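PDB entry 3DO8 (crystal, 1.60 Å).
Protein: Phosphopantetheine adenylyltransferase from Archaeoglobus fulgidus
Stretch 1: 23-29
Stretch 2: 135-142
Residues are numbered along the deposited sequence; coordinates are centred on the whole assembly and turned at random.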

ATOM      1  N   ALA A  23       3.805  -5.512  -2.478  1.00 11.24           N
ATOM      2  CA  ALA A  23       5.186  -5.205  -2.847  1.00 11.85           C
ATOM      3  C   ALA A  23       5.464  -5.598  -4.298  1.00 11.80           C
ATOM      4  O   ALA A  23       6.104  -4.850  -5.027  1.00 12.41           O
ATOM      5  CB  ALA A  23       6.177  -5.882  -1.912  1.00 12.84           C
ATOM      6  N   ILE A  24       4.997  -6.778  -4.722  1.00 12.42           N
ATOM      7  CA  ILE A  24       5.239  -7.244  -6.075  1.00 12.68           C
ATOM      8  C   ILE A  24       4.457  -6.456  -7.115  1.00 12.17           C
ATOM      9  O   ILE A  24       4.966  -6.185  -8.210  1.00 13.55           O
ATOM     10  CB  ILE A  24       5.008  -8.770  -6.207  1.00 13.00           C
ATOM     11  CG1 ILE A  24       6.066  -9.496  -5.360  1.00 13.51           C
ATOM     12  CG2 ILE A  24       5.064  -9.183  -7.650  1.00 13.87           C
ATOM     13  CD1 ILE A  24       5.944 -11.029  -5.268  1.00 12.90           C
ATOM     14  N   LYS A  25       3.230  -6.084  -6.789  1.00 12.40           N
ATOM     15  CA  LYS A  25       2.462  -5.237  -7.671  1.00 13.51           C
ATOM     16  C   LYS A  25       3.151  -3.882  -7.838  1.00 13.03           C
ATOM     17  O   LYS A  25       3.180  -3.328  -8.948  1.00 15.22           O
ATOM     18  CB  LYS A  25       1.001  -5.141  -7.206  1.00 13.95           C
ATOM     19  CG  LYS A  25       0.239  -6.442  -7.509  1.00 14.39           C
ATOM     20  CD  LYS A  25      -1.136  -6.538  -6.910  1.00 15.16           C
ATOM     21  CE  LYS A  25      -1.834  -7.802  -7.437  1.00 17.97           C
ATOM     22  NZ  LYS A  25      -3.045  -8.154  -6.664  1.00 19.33           N
ATOM     23  N   LEU A  26       3.761  -3.361  -6.776  1.00 13.14           N
ATOM     24  CA  LEU A  26       4.448  -2.078  -6.864  1.00 13.62           C
ATOM     25  C   LEU A  26       5.762  -2.170  -7.606  1.00 14.05           C
ATOM     26  O   LEU A  26       6.104  -1.241  -8.344  1.00 16.58           O
ATOM     27  CB  LEU A  26       4.725  -1.480  -5.468  1.00 12.95           C
ATOM     28  CG  LEU A  26       3.507  -0.977  -4.708  1.00 13.32           C
ATOM     29  CD1 LEU A  26       3.910  -0.546  -3.271  1.00 15.92           C
ATOM     30  CD2 LEU A  26       2.795   0.157  -5.453  1.00 18.05           C
ATOM     31  N   GLY A  27       6.529  -3.240  -7.357  1.00 15.19           N
ATOM     32  CA  GLY A  27       7.935  -3.315  -7.770  1.00 15.35           C
ATOM     33  C   GLY A  27       8.300  -4.349  -8.808  1.00 16.01           C
ATOM     34  O   GLY A  27       9.395  -4.298  -9.374  1.00 15.93           O
ATOM     35  N   GLY A  28       7.411  -5.310  -9.042  1.00 15.76           N
ATOM     36  CA  GLY A  28       7.716  -6.428  -9.929  1.00 16.84           C
ATOM     37  C   GLY A  28       8.893  -7.202  -9.380  1.00 16.82           C
ATOM     38  O   GLY A  28       8.944  -7.501  -8.214  1.00 18.04           O
ATOM     39  N   ARG A  29       9.879  -7.485 -10.235  1.00 17.64           N
ATOM     40  CA  ARG A  29      11.109  -8.152  -9.830  1.00 19.03           C
ATOM     41  C   ARG A  29      12.093  -7.217  -9.107  1.00 19.02           C
ATOM     42  O   ARG A  29      13.128  -7.682  -8.592  1.00 20.44           O
ATOM     43  CB  ARG A  29      11.818  -8.681 -11.046  1.00 20.25           C
ATOM     44  CG  ARG A  29      10.958  -9.501 -12.028  1.00 24.86           C
ATOM     45  CD  ARG A  29      10.841 -10.907 -11.653  1.00 27.48           C
ATOM     46  NE  ARG A  29      12.152 -11.549 -11.460  1.00 29.06           N
ATOM     47  CZ  ARG A  29      12.783 -12.350 -12.319  1.00 29.08           C
ATOM     48  NH1 ARG A  29      13.957 -12.861 -11.958  1.00 29.21           N
ATOM     49  NH2 ARG A  29      12.255 -12.671 -13.500  1.00 26.69           N
TER
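Stretch 2 135-142: RIKRGEID

Stretch 2 is an extended, irregular segment with no regular helix or strand, and it lies along one flank of the last helical turn of stretch 1 and runs in broadly the same direction as the helix. The two segments are far apart in sequence, no touching pair is closer than 111 positions in sequence, and together they bury 283 Å² of surface. Their backbones come nearest at Lys25 and Glu140, whose CA atoms are 5.6 Å apart. From Ile136 to Glu140 the backbone is extended, and at Ile141 (phi -91°, psi -32°) it turns out of that conformation; Gly139 is extended with positive phi (146°, psi 178°), where a CB would be jammed against the carbonyl oxygen of Arg138, so the position calls for glycine.

The helix enters from earlier in the chain. Ala23 is buried but out of reach of stretch 2, and its contribution here is structural: its carbonyl accepts the hydrogen bond from Gly27 N at 2.9 Å from Ala23 O. Ile24 points its CA-to-CB bond toward stretch 2, and its CG2 packs on Glu140 CG at 3.8 Å, a branched aliphatic side chain meeting the methylene part of an acid. Its carbonyl does double duty. Ile24 O accepts a hydrogen bond from Gly28 N at 2.7 Å and another from a water, also at 2.7 Å from Ile24 O; the same water donates to Glu140 OE2 at 2.8 Å, so it bridges two acceptors that could not bond to each other directly.

Lys25 makes the most extensive contact, with 101 Å² covered. Its CB leaves sideways, but an m rotamer at chi1 followed by three t angles extends the chain until NZ donates a hydrogen bond to Lys137 O at 3.0 Å. Lysine suits the site because its long aliphatic stem can lie against stretch 2 while its ammonium group reaches a backbone carbonyl. Along the way CE lies 3.9 Å from Ile141 CG2, and NZ is 4.0 Å from Ile136 CG2. CE also sits 3.0 Å from Gly139 O, a close approach; that oxygen is buried by the contact and has no hydrogen-bonding partner.

Leu26 is buried yet out of reach of stretch 2, and Gly27 is the last helical residue and does not touch stretch 2. Gly28 then leaves helical geometry with a phi of 61°, a value that favours glycine. Its CA lies 3.6 Å from Glu140 OE2, and a CB there would come to 3.7 Å from the same oxygen. Arg29, exposed, carries the chain onward without contact.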

ATOM      1  N   ARG A 135     -11.412 -11.275  -0.845  1.00 35.42           N
ATOM      2  CA  ARG A 135     -10.440 -12.043  -1.597  1.00 35.80           C
ATOM      3  C   ARG A 135      -9.582 -11.077  -2.403  1.00 35.19           C
ATOM      4  O   ARG A 135     -10.078 -10.045  -2.892  1.00 33.59           O
ATOM      5  CB  ARG A 135     -11.126 -13.041  -2.529  1.00 36.40           C
ATOM      6  CG  ARG A 135     -10.140 -13.927  -3.291  1.00 37.17           C
ATOM      7  CD  ARG A 135     -10.814 -15.179  -3.882  1.00 40.02           C
ATOM      8  NE  ARG A 135      -9.837 -16.237  -4.180  1.00 42.01           N
ATOM      9  CZ  ARG A 135      -9.437 -17.197  -3.337  1.00 44.41           C
ATOM     10  NH1 ARG A 135      -9.928 -17.289  -2.100  1.00 45.28           N
ATOM     11  NH2 ARG A 135      -8.534 -18.090  -3.745  1.00 45.26           N
ATOM     12  N   ILE A 136      -8.287 -11.387  -2.482  1.00 34.68           N
ATOM     13  CA  ILE A 136      -7.372 -10.677  -3.359  1.00 35.32           C
ATOM     14  C   ILE A 136      -6.803 -11.675  -4.365  1.00 35.33           C
ATOM     15  O   ILE A 136      -6.256 -12.718  -3.981  1.00 34.30           O
ATOM     16  CB  ILE A 136      -6.193 -10.049  -2.604  1.00 34.95           C
ATOM     17  CG1 ILE A 136      -6.671  -8.966  -1.626  1.00 35.36           C
ATOM     18  CG2 ILE A 136      -5.208  -9.460  -3.598  1.00 33.98           C
ATOM     19  CD1 ILE A 136      -5.740  -8.769  -0.439  1.00 35.48           C
ATOM     20  N   LYS A 137      -6.937 -11.355  -5.646  1.00 36.12           N
ATOM     21  CA  LYS A 137      -6.347 -12.171  -6.692  1.00 37.00           C
ATOM     22  C   LYS A 137      -4.838 -11.899  -6.757  1.00 37.12           C
ATOM     23  O   LYS A 137      -4.407 -10.828  -7.207  1.00 35.06           O
ATOM     24  CB  LYS A 137      -7.030 -11.877  -8.025  1.00 37.28           C
ATOM     25  CG  LYS A 137      -8.526 -12.227  -8.009  1.00 40.05           C
ATOM     26  CD  LYS A 137      -8.798 -13.670  -8.418  1.00 42.12           C
ATOM     27  CE  LYS A 137      -8.696 -13.848  -9.930  1.00 43.64           C
ATOM     28  NZ  LYS A 137      -9.420 -15.064 -10.412  1.00 44.11           N
ATOM     29  N   ARG A 138      -4.049 -12.865  -6.275  1.00 37.98           N
ATOM     30  CA  ARG A 138      -2.581 -12.761  -6.290  1.00 39.66           C
ATOM     31  C   ARG A 138      -2.035 -12.860  -7.693  1.00 40.40           C
ATOM     32  O   ARG A 138      -2.513 -13.648  -8.505  1.00 40.43           O
ATOM     33  CB  ARG A 138      -1.920 -13.879  -5.478  1.00 39.88           C
ATOM     34  CG  ARG A 138      -2.378 -13.992  -4.054  1.00 42.38           C
ATOM     35  CD  ARG A 138      -2.541 -12.646  -3.419  1.00 46.21           C
ATOM     36  NE  ARG A 138      -2.638 -12.760  -1.967  1.00 48.49           N
ATOM     37  CZ  ARG A 138      -2.844 -11.740  -1.138  1.00 49.41           C
ATOM     38  NH1 ARG A 138      -3.003 -10.495  -1.592  1.00 50.16           N
ATOM     39  NH2 ARG A 138      -2.905 -11.973   0.156  1.00 49.38           N
ATOM     40  N   GLY A 139      -1.009 -12.064  -7.958  1.00 41.34           N
ATOM     41  CA  GLY A 139      -0.318 -12.082  -9.236  1.00 41.93           C
ATOM     42  C   GLY A 139       0.136 -10.681  -9.573  1.00 42.65           C
ATOM     43  O   GLY A 139      -0.089  -9.745  -8.813  1.00 43.33           O
ATOM     44  N   GLU A 140       0.821 -10.543 -10.697  1.00 43.46           N
ATOM     45  CA  GLU A 140       1.077  -9.237 -11.264  1.00 44.10           C
ATOM     46  C   GLU A 140      -0.138  -8.953 -12.147  1.00 44.44           C
ATOM     47  O   GLU A 140      -0.799  -9.891 -12.599  1.00 43.94           O
ATOM     48  CB  GLU A 140       2.404  -9.258 -12.023  1.00 44.30           C
ATOM     49  CG  GLU A 140       3.558  -9.580 -11.075  1.00 44.82           C
ATOM     50  CD  GLU A 140       4.909  -9.759 -11.750  1.00 45.48           C
ATOM     51  OE1 GLU A 140       5.232 -10.916 -12.126  1.00 49.01           O
ATOM     52  OE2 GLU A 140       5.661  -8.753 -11.845  1.00 45.76           O
ATOM     53  N   ILE A 141      -0.465  -7.679 -12.343  1.00 45.06           N
ATOM     54  CA  ILE A 141      -1.678  -7.303 -13.077  1.00 45.61           C
ATOM     55  C   ILE A 141      -1.436  -7.113 -14.598  1.00 46.00           C
ATOM     56  O   ILE A 141      -2.331  -7.382 -15.402  1.00 45.98           O
ATOM     57  CB  ILE A 141      -2.348  -6.016 -12.466  1.00 45.80           C
ATOM     58  CG1 ILE A 141      -1.512  -4.770 -12.746  1.00 45.56           C
ATOM     59  CG2 ILE A 141      -2.581  -6.162 -10.947  1.00 45.98           C
ATOM     60  CD1 ILE A 141      -2.134  -3.524 -12.220  1.00 46.03           C
ATOM     61  N   ASP A 142      -0.230  -6.663 -14.960  1.00 46.35           N
ATOM     62  CA  ASP A 142       0.135  -6.178 -16.329  1.00 46.69           C
ATOM     63  C   ASP A 142      -0.883  -6.365 -17.468  1.00 47.17           C
ATOM     64  O   ASP A 142      -0.604  -6.013 -18.642  1.00 47.33           O
ATOM     65  CB  ASP A 142       1.506  -6.749 -16.758  1.00 46.94           C
ATOM     66  CG  ASP A 142       1.558  -8.257 -16.702  1.00 47.31           C
ATOM     67  OD1 ASP A 142       0.694  -8.820 -16.018  1.00 51.17           O
ATOM     68  OD2 ASP A 142       2.448  -8.887 -17.327  1.00 47.19           O
TER
HETATM   69  O   HOH W   1       4.290  -6.518 -10.754  1.00 32.78           O